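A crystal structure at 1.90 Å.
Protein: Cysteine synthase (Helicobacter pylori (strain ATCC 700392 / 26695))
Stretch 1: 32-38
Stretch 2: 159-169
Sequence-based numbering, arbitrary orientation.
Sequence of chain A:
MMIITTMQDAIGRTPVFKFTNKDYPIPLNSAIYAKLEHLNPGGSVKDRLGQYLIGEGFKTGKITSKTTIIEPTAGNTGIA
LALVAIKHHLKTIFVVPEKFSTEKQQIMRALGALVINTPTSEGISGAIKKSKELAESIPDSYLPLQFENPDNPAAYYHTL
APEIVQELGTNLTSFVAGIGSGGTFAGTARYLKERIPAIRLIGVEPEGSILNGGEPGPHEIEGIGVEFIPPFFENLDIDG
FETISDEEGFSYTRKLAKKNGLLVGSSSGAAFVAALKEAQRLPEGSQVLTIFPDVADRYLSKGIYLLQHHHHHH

Stretch 1, residues 32-38: IYAKLEH
Stretch 2 (159-169) TLAPEIVQELG

A strand beginning before Ile32 packs against the helix 160-168, their axes 11.0 Å apart at closest approach and their N-to-C directions 134° apart, so the register runs backwards: CA of Tyr33 lies 8.7 Å from CA of Leu168, CA of Lys35 7.8 Å from CA of Ile164, and CA of Glu37 9.2 Å from CA of Leu160. Strand phi/psi values stay near -110/125 through Ala34 and are -75/121 at Lys35; Glu37 and His38 then turn into a 3-10 segment. Strand alternation points Tyr33 and Lys35 toward the helix and Ala34 away; Glu37, in the 3-10 segment, also points toward it.

Lys35 is the centre of the contact. Its chain (chi1 t, chi2 p, chi3 t, chi4 t) carries a buried ammonium to two carboxylates one helical turn apart: Lys35 NZ donates to Glu163 OE2 at 2.6 Å and to Glu167 OE1 at 2.7 Å, both salt bridges. Glu163 (chi1 t, chi2 t) and Glu167 (chi1 m, chi2 t) share a helix face through their i, i+4 spacing, so one lysine serves both. NZ, and both carboxylate oxygens of Glu163, have further hydrogen bonds elsewhere in the structure. The aliphatic part suits an apolar setting: Lys35 CE lies 3.7 Å from Leu160 CD1 and 3.9 Å from Ile164 CG1.

At one end, Leu168 (m, t) lays CD2 over a face of the Tyr33 ring (chi1 m), 4.3 Å from its centroid in a CH-pi contact; Tyr33 OH is hydrogen-bonded elsewhere. At the other, Leu160 (t, p) brings CD1 to 3.5 Å from Glu37 OE2. This is packing alone, the carboxylate of Glu37 being satisfied by other partners.

Within the helix, i to i+4 bonds such as Leu168 N to Ile164 O (2.8 Å) hold this face in shape. Gly169 ends it with positive phi (73°), which favours glycine. Together the stretches bury 316 Å².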

# COMPACT_ATOMS: atom_id res chain seq x y z
N ILE A 32 -10.06 -16.83 12.77
CA ILE A 32 -9.31 -16.85 11.55
C ILE A 32 -8.22 -15.78 11.68
O ILE A 32 -8.51 -14.63 11.96
CB ILE A 32 -10.20 -16.62 10.30
CG1 ILE A 32 -11.25 -17.72 10.13
CG2 ILE A 32 -9.33 -16.47 9.05
CD1 ILE A 32 -12.29 -17.41 9.09
N TYR A 33 -7.00 -16.18 11.37
CA TYR A 33 -5.87 -15.29 11.29
C TYR A 33 -5.47 -15.14 9.82
O TYR A 33 -5.11 -16.10 9.22
CB TYR A 33 -4.70 -15.85 12.07
CG TYR A 33 -5.00 -16.00 13.53
CD1 TYR A 33 -4.86 -14.93 14.38
CD2 TYR A 33 -5.46 -17.20 14.05
CE1 TYR A 33 -5.09 -15.06 15.74
CE2 TYR A 33 -5.73 -17.33 15.41
CZ TYR A 33 -5.53 -16.27 16.26
OH TYR A 33 -5.79 -16.39 17.61
N ALA A 34 -5.44 -13.91 9.35
CA ALA A 34 -5.00 -13.61 8.02
C ALA A 34 -3.69 -12.86 8.09
O ALA A 34 -3.60 -11.74 8.63
CB ALA A 34 -6.01 -12.80 7.26
N LYS A 35 -2.68 -13.48 7.50
CA LYS A 35 -1.41 -12.83 7.33
C LYS A 35 -1.53 -11.80 6.20
O LYS A 35 -1.90 -12.15 5.09
CB LYS A 35 -0.38 -13.92 7.09
CG LYS A 35 1.04 -13.42 7.00
CD LYS A 35 1.59 -12.97 8.29
CE LYS A 35 3.10 -13.01 8.26
NZ LYS A 35 3.67 -12.12 9.28
N LEU A 36 -1.25 -10.53 6.52
CA LEU A 36 -1.51 -9.40 5.64
C LEU A 36 -0.28 -9.09 4.77
O LEU A 36 0.37 -8.04 4.94
CB LEU A 36 -1.90 -8.18 6.49
CG LEU A 36 -3.11 -8.37 7.39
CD1 LEU A 36 -3.51 -7.04 8.01
CD2 LEU A 36 -4.26 -9.00 6.61
N GLU A 37 -0.08 -9.92 3.75
CA GLU A 37 1.06 -9.85 2.87
C GLU A 37 0.92 -8.72 1.85
O GLU A 37 1.88 -8.34 1.23
CB GLU A 37 1.23 -11.19 2.18
CG GLU A 37 1.77 -12.22 3.16
CD GLU A 37 3.14 -11.85 3.69
OE1 GLU A 37 4.07 -11.65 2.84
OE2 GLU A 37 3.31 -11.69 4.94
N HIS A 38 -0.29 -8.18 1.73
CA HIS A 38 -0.54 -7.04 0.86
C HIS A 38 0.16 -5.78 1.39
O HIS A 38 0.31 -4.81 0.60
CB HIS A 38 -2.04 -6.83 0.66
CG HIS A 38 -2.78 -6.29 1.84
ND1 HIS A 38 -2.89 -6.98 3.03
CD2 HIS A 38 -3.48 -5.15 1.99
CE1 HIS A 38 -3.62 -6.27 3.87
NE2 HIS A 38 -4.01 -5.14 3.25
N THR A 159 11.01 -17.93 5.03
CA THR A 159 10.75 -16.51 5.35
C THR A 159 9.37 -16.38 6.00
O THR A 159 9.27 -16.21 7.21
CB THR A 159 10.91 -15.62 4.10
OG1 THR A 159 9.95 -15.98 3.10
CG2 THR A 159 12.30 -15.70 3.52
N LEU A 160 8.32 -16.55 5.20
CA LEU A 160 6.93 -16.36 5.65
C LEU A 160 6.59 -17.32 6.81
O LEU A 160 6.06 -16.91 7.82
CB LEU A 160 5.99 -16.62 4.47
CG LEU A 160 4.51 -16.42 4.75
CD1 LEU A 160 4.27 -15.05 5.35
CD2 LEU A 160 3.68 -16.60 3.48
N ALA A 161 6.86 -18.61 6.62
CA ALA A 161 6.30 -19.62 7.53
C ALA A 161 6.89 -19.46 8.93
O ALA A 161 6.15 -19.46 9.91
CB ALA A 161 6.48 -21.01 6.98
N PRO A 162 8.22 -19.28 9.10
CA PRO A 162 8.78 -19.08 10.44
C PRO A 162 8.24 -17.83 11.14
O PRO A 162 8.05 -17.79 12.37
CB PRO A 162 10.30 -18.97 10.24
CG PRO A 162 10.56 -19.57 8.88
CD PRO A 162 9.28 -19.40 8.07
N GLU A 163 7.97 -16.79 10.35
CA GLU A 163 7.44 -15.54 10.90
C GLU A 163 6.05 -15.80 11.49
O GLU A 163 5.71 -15.33 12.55
CB GLU A 163 7.41 -14.52 9.76
CG GLU A 163 7.49 -13.07 10.17
CD GLU A 163 7.35 -12.20 8.94
OE1 GLU A 163 8.35 -11.94 8.24
OE2 GLU A 163 6.22 -11.80 8.66
N ILE A 164 5.24 -16.58 10.79
CA ILE A 164 3.89 -16.95 11.24
C ILE A 164 3.95 -17.69 12.57
O ILE A 164 3.20 -17.37 13.48
CB ILE A 164 3.16 -17.77 10.16
CG1 ILE A 164 2.70 -16.86 9.02
CG2 ILE A 164 2.02 -18.57 10.77
CD1 ILE A 164 2.33 -17.59 7.75
N VAL A 165 4.81 -18.70 12.68
CA VAL A 165 4.88 -19.46 13.92
C VAL A 165 5.41 -18.58 15.05
O VAL A 165 4.98 -18.74 16.16
CB VAL A 165 5.68 -20.76 13.77
CG1 VAL A 165 5.83 -21.45 15.12
CG2 VAL A 165 5.02 -21.68 12.78
N GLN A 166 6.33 -17.65 14.76
CA GLN A 166 6.81 -16.71 15.80
C GLN A 166 5.65 -15.88 16.36
O GLN A 166 5.60 -15.65 17.54
CB GLN A 166 7.85 -15.73 15.27
CG GLN A 166 9.21 -16.36 15.06
CD GLN A 166 10.24 -15.34 14.63
OE1 GLN A 166 10.12 -14.15 14.91
NE2 GLN A 166 11.25 -15.82 13.92
N GLU A 167 4.72 -15.43 15.51
CA GLU A 167 3.61 -14.56 15.91
C GLU A 167 2.46 -15.38 16.52
O GLU A 167 1.78 -14.93 17.42
CB GLU A 167 2.96 -13.81 14.74
CG GLU A 167 3.83 -12.82 13.98
CD GLU A 167 3.17 -12.29 12.70
OE1 GLU A 167 3.07 -13.10 11.74
OE2 GLU A 167 2.73 -11.06 12.68
N LEU A 168 2.14 -16.55 15.94
CA LEU A 168 0.90 -17.24 16.33
C LEU A 168 1.15 -18.49 17.16
O LEU A 168 0.19 -19.01 17.71
CB LEU A 168 0.11 -17.62 15.08
CG LEU A 168 -0.31 -16.46 14.18
CD1 LEU A 168 -1.12 -16.99 13.01
CD2 LEU A 168 -1.07 -15.40 14.98
N GLY A 169 2.38 -18.99 17.22
CA GLY A 169 2.68 -20.25 17.90
C GLY A 169 2.19 -21.47 17.10
O GLY A 169 1.94 -21.39 15.86